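Side-chain contacts in post-proline cleaving enzyme (Rickettsia typhi, PDB 4HVT), which probably cleaves oligopeptides on the carboxyl side of proline as a serine peptidase of the prolyl oligopeptidase family: residues W192-K195 with D196-I199; Y694-N697 with L698-F702. All blocks are in the same frame, centred on the assembly; numbering follows the deposited sequence.

Contact 1 (W192-K195 with D196-I199)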
loop_
_atom_site.group_PDB
_atom_site.type_symbol
_atom_site.label_atom_id
_atom_site.label_comp_id
_atom_site.label_asym_id
_atom_site.label_seq_id
_atom_site.Cartn_x
_atom_site.Cartn_y
_atom_site.Cartn_z
ATOM N N TRP A 192 13.029 18.202 5.233
ATOM C CA TRP A 192 13.702 19.350 5.823
ATOM C C TRP A 192 15.242 19.166 5.860
ATOM O O TRP A 192 15.725 18.082 6.211
ATOM C CB TRP A 192 13.225 19.602 7.247
ATOM C CG TRP A 192 11.837 20.050 7.419
ATOM C CD1 TRP A 192 10.765 19.253 7.649
ATOM C CD2 TRP A 192 11.340 21.386 7.396
ATOM N NE1 TRP A 192 9.641 19.986 7.827
ATOM C CE2 TRP A 192 9.948 21.309 7.628
ATOM C CE3 TRP A 192 11.907 22.636 7.162
ATOM C CZ2 TRP A 192 9.147 22.415 7.677
ATOM C CZ3 TRP A 192 11.092 23.750 7.214
ATOM C CH2 TRP A 192 9.720 23.620 7.496
ATOM N N ILE A 193 15.999 20.208 5.512
ATOM C CA ILE A 193 17.480 20.281 5.605
ATOM C C ILE A 193 17.784 21.033 6.948
ATOM O O ILE A 193 18.643 20.614 7.807
ATOM C CB ILE A 193 18.070 21.003 4.319
ATOM C CG1 ILE A 193 17.934 20.191 3.009
ATOM C CG2 ILE A 193 19.541 21.376 4.421
ATOM C CD1 ILE A 193 18.469 18.775 3.049
ATOM N N ASN A 194 17.137 22.187 7.104
ATOM C CA ASN A 194 17.233 22.956 8.306
ATOM C C ASN A 194 15.960 23.792 8.404
ATOM O O ASN A 194 15.079 23.641 7.569
ATOM C CB ASN A 194 18.552 23.746 8.413
ATOM C CG ASN A 194 18.735 24.821 7.341
ATOM O OD1 ASN A 194 17.787 25.470 6.905
ATOM N ND2 ASN A 194 20.004 25.041 6.911
ATOM N N LYS A 195 15.858 24.704 9.363
ATOM C CA LYS A 195 14.597 25.389 9.525
ATOM C C LYS A 195 14.222 26.288 8.339
ATOM O O LYS A 195 13.032 26.659 8.205
ATOM C CB LYS A 195 14.573 26.203 10.807
ATOM C CG LYS A 195 15.523 27.366 10.820
ATOM C CD LYS A 195 15.488 28.008 12.205
ATOM C CE LYS A 195 16.439 29.158 12.259
ATOM N NZ LYS A 195 16.242 30.253 11.268
ATOM N N ASP A 196 15.195 26.555 7.472
ATOM C CA ASP A 196 15.033 27.446 6.320
ATOM C C ASP A 196 15.386 26.823 4.977
ATOM O O ASP A 196 15.554 27.555 3.980
ATOM C CB ASP A 196 15.851 28.736 6.498
ATOM C CG ASP A 196 15.433 29.524 7.739
ATOM O OD1 ASP A 196 14.217 29.693 7.947
ATOM O OD2 ASP A 196 16.335 29.999 8.505
ATOM N N THR A 197 15.417 25.483 4.899
ATOM C CA THR A 197 15.856 24.836 3.681
ATOM C C THR A 197 15.215 23.474 3.550
ATOM O O THR A 197 15.123 22.727 4.545
ATOM C CB THR A 197 17.382 24.622 3.723
ATOM O OG1 THR A 197 18.022 25.832 4.141
ATOM C CG2 THR A 197 17.906 24.245 2.353
ATOM N N ILE A 198 14.679 23.187 2.383
ATOM C CA ILE A 198 14.159 21.838 2.099
ATOM C C ILE A 198 14.786 21.258 0.834
ATOM O O ILE A 198 15.330 21.988 -0.030
ATOM C CB ILE A 198 12.586 21.828 1.985
ATOM C CG1 ILE A 198 12.112 22.637 0.769
ATOM C CG2 ILE A 198 11.970 22.399 3.262
ATOM C CD1 ILE A 198 10.651 22.466 0.363
ATOM N N ILE A 199 14.707 19.944 0.717
ATOM C CA ILE A 199 15.038 19.274 -0.523
ATOM C C ILE A 199 13.807 18.475 -0.975
ATOM O O ILE A 199 13.068 17.913 -0.185
ATOM C CB ILE A 199 16.301 18.387 -0.335
ATOM C CG1 ILE A 199 16.699 17.741 -1.643
ATOM C CG2 ILE A 199 16.119 17.304 0.724
ATOM C CD1 ILE A 199 18.038 17.042 -1.535
#
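Two residues, Ile193 and Asn194, stand against the single Thr197 in a classic beta bulge that runs into the type I turn Asn194-Thr197. Thr197 O takes a firm bond from Ile193 N at 2.8 Å and a weak one from Asn194 N; Thr197 N returns a bond to Asn194 O. Nested in this turn, the Asn194 amide makes an Asx turn. Its CG sits between the backbone N and the carbonyl carbon (chi1 64°), which brings OD1 over the turn to accept from Asp196 N at 2.9 Å, tilted 16° from the amide plane, and from the hydroxyl of Thr197, OG1 lying 2.8 Å away and well above that plane. Two donors converge on OD1, which probably limits amide rotation. At the exposed corner Lys195 and Asp196 run side by side, and the lysine chain bends at its last torsion to set NZ 2.8 Å from Asp196 OD2, on the syn side though 28° out of the carboxylate plane; the other oxygen, OD1, pairs with Arg223. On one side of the hairpin Ile198 CG2 stands above the indole plane of Trp192, toward the rim, and the indole NE1 is bonded to Ser135 O. On the other, less certainly, one of two Ile193 conformers brings CD1 within 3.6 Å of Ile199 CG2. This is a bulged beta hairpin joining the first two strands of a four-stranded antiparallel propeller blade.

Contact 2 (Y694-N697 with L698-F702)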
loop_
_atom_site.group_PDB
_atom_site.type_symbol
_atom_site.label_atom_id
_atom_site.label_comp_id
_atom_site.label_asym_id
_atom_site.label_seq_id
_atom_site.Cartn_x
_atom_site.Cartn_y
_atom_site.Cartn_z
ATOM N N TYR A 694 -18.518 3.079 -2.733
ATOM C CA TYR A 694 -17.808 2.024 -3.443
ATOM C C TYR A 694 -18.023 0.639 -2.797
ATOM O O TYR A 694 -18.388 -0.335 -3.469
ATOM C CB TYR A 694 -16.325 2.390 -3.459
ATOM C CG TYR A 694 -15.457 1.444 -4.192
ATOM C CD1 TYR A 694 -14.948 0.313 -3.590
ATOM C CD2 TYR A 694 -15.148 1.669 -5.550
ATOM C CE1 TYR A 694 -14.144 -0.564 -4.286
ATOM C CE2 TYR A 694 -14.286 0.835 -6.228
ATOM C CZ TYR A 694 -13.834 -0.296 -5.639
ATOM O OH TYR A 694 -13.009 -1.144 -6.272
ATOM N N PHE A 695 -17.860 0.560 -1.483
ATOM C CA PHE A 695 -18.049 -0.713 -0.783
ATOM C C PHE A 695 -19.502 -1.185 -0.652
ATOM O O PHE A 695 -19.762 -2.372 -0.646
ATOM C CB PHE A 695 -17.332 -0.714 0.557
ATOM C CG PHE A 695 -15.849 -0.826 0.388
ATOM C CD1 PHE A 695 -15.304 -1.974 -0.228
ATOM C CD2 PHE A 695 -15.042 0.243 0.641
ATOM C CE1 PHE A 695 -13.951 -2.105 -0.437
ATOM C CE2 PHE A 695 -13.673 0.121 0.465
ATOM C CZ PHE A 695 -13.132 -1.038 -0.101
ATOM N N ILE A 696 -20.432 -0.257 -0.616
ATOM C CA ILE A 696 -21.842 -0.632 -0.729
ATOM C C ILE A 696 -22.124 -1.277 -2.083
ATOM O O ILE A 696 -22.846 -2.273 -2.172
ATOM C CB ILE A 696 -22.779 0.588 -0.513
ATOM C CG1 ILE A 696 -22.700 1.111 0.929
ATOM C CG2 ILE A 696 -24.210 0.266 -0.893
ATOM C CD1 ILE A 696 -23.070 2.586 0.986
ATOM N N ASN A 697 -21.597 -0.678 -3.143
ATOM C CA ASN A 697 -21.782 -1.231 -4.488
ATOM C C ASN A 697 -21.130 -2.600 -4.615
ATOM O O ASN A 697 -21.769 -3.575 -5.100
ATOM C CB ASN A 697 -21.226 -0.285 -5.498
ATOM C CG ASN A 697 -22.117 0.921 -5.718
ATOM O OD1 ASN A 697 -23.344 0.851 -5.510
ATOM N ND2 ASN A 697 -21.512 2.043 -6.183
ATOM N N LEU A 698 -19.904 -2.700 -4.108
ATOM C CA LEU A 698 -19.159 -3.943 -4.202
ATOM C C LEU A 698 -19.807 -5.097 -3.427
ATOM O O LEU A 698 -19.910 -6.223 -3.941
ATOM C CB LEU A 698 -17.703 -3.710 -3.745
ATOM C CG LEU A 698 -16.789 -4.909 -4.025
ATOM C CD1 LEU A 698 -15.443 -4.529 -4.568
ATOM C CD2 LEU A 698 -16.702 -5.704 -2.740
ATOM N N TYR A 699 -20.196 -4.807 -2.195
ATOM C CA TYR A 699 -20.798 -5.842 -1.321
ATOM C C TYR A 699 -22.236 -6.171 -1.729
ATOM O O TYR A 699 -22.636 -7.306 -1.576
ATOM C CB TYR A 699 -20.614 -5.550 0.179
ATOM C CG TYR A 699 -19.249 -5.961 0.615
ATOM C CD1 TYR A 699 -18.936 -7.303 0.820
ATOM C CD2 TYR A 699 -18.275 -5.030 0.822
ATOM C CE1 TYR A 699 -17.671 -7.685 1.192
ATOM C CE2 TYR A 699 -17.008 -5.403 1.185
ATOM C CZ TYR A 699 -16.708 -6.719 1.371
ATOM O OH TYR A 699 -15.434 -7.084 1.743
ATOM N N THR A 700 -22.946 -5.231 -2.347
ATOM C CA THR A 700 -24.263 -5.527 -2.876
ATOM C C THR A 700 -24.073 -6.502 -4.033
ATOM O O THR A 700 -24.776 -7.513 -4.095
ATOM C CB THR A 700 -25.026 -4.250 -3.273
ATOM O OG1 THR A 700 -25.181 -3.408 -2.117
ATOM C CG2 THR A 700 -26.406 -4.611 -3.855
ATOM N N PHE A 701 -23.082 -6.229 -4.890
ATOM C CA PHE A 701 -22.793 -7.085 -6.047
ATOM C C PHE A 701 -22.553 -8.549 -5.583
ATOM O O PHE A 701 -23.095 -9.491 -6.143
ATOM C CB PHE A 701 -21.601 -6.514 -6.871
ATOM C CG PHE A 701 -20.991 -7.494 -7.819
ATOM C CD1 PHE A 701 -21.604 -7.790 -9.045
ATOM C CD2 PHE A 701 -19.826 -8.133 -7.507
ATOM C CE1 PHE A 701 -21.007 -8.687 -9.912
ATOM C CE2 PHE A 701 -19.255 -9.052 -8.355
ATOM C CZ PHE A 701 -19.857 -9.336 -9.550
ATOM N N PHE A 702 -21.715 -8.740 -4.581
ATOM C CA PHE A 702 -21.340 -10.087 -4.170
ATOM C C PHE A 702 -22.451 -10.745 -3.437
ATOM O O PHE A 702 -22.667 -11.943 -3.587
ATOM C CB PHE A 702 -20.059 -10.059 -3.324
ATOM C CG PHE A 702 -18.799 -10.058 -4.156
ATOM C CD1 PHE A 702 -18.531 -11.126 -4.985
ATOM C CD2 PHE A 702 -17.827 -9.042 -3.999
ATOM C CE1 PHE A 702 -17.369 -11.184 -5.740
ATOM C CE2 PHE A 702 -16.672 -9.100 -4.735
ATOM C CZ PHE A 702 -16.450 -10.169 -5.618
#
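Thr700 turns its hydroxyl back onto Ile696 O, one helical turn earlier, and this is the tightest point of the contact. OG1 stands 2.6 Å from that carbonyl oxygen, and Thr700 N reaches the same atom at 3.0 Å from the opposite face of the carbonyl plane. With OG1 anti to its own carbonyl carbon (chi1 -60°), the side chain folds against the preceding turn, and the buried hydroxyl is satisfied by the helix itself. Tyr56 and Ile59 of helix 56-67 pack on this flank. Regular backbone bonds link Leu698 N to Tyr694 O and Tyr699 N to Phe695 O, both at 2.9 Å. The aromatic flank is looser. Phe695 and Tyr699 lie side by side, CD1 of the first 4.1 Å from CE2 of the second, while Phe695 O sits near the plane of the tyrosine ring at its edge, 3.4 Å from CD2. Tyr694 CE1 and Leu698 CD1 approach to only 4.2 Å. Tyr694 and Phe695 are the two partly exposed residues here, yet the tyrosine hydroxyl is held by Glu589 and Thr644. Leu698 instead leans on strand 585-589, and Asn697 ND2 bonds to Glu47. These i to i+4 contacts belong to a largely buried helix, 688-706, the last of the alpha/beta-hydrolase fold, packed between the central sheet and neighbouring helices.

The two contacts lie on opposite sides of the chain's centre, their own centres about 46 Å apart, and share no structural element: contact 1 belongs to the beta-propeller, contact 2 to the hydrolase domain. Both are mostly buried, but contact 1 runs from a packed interior to an exposed charged corner, whereas contact 2 has no fully exposed residue. Their polar chemistry differs accordingly. In the hairpin, a side-chain amide bonds within the turn beside a backbone bulge, and an ion pair marks its outer end. In the helix, a hydroxyl supplements an unbroken backbone pattern; side chains meet mainly through apolar atoms, while Tyr694 OH and Asn697 ND2 bond to other parts of the fold.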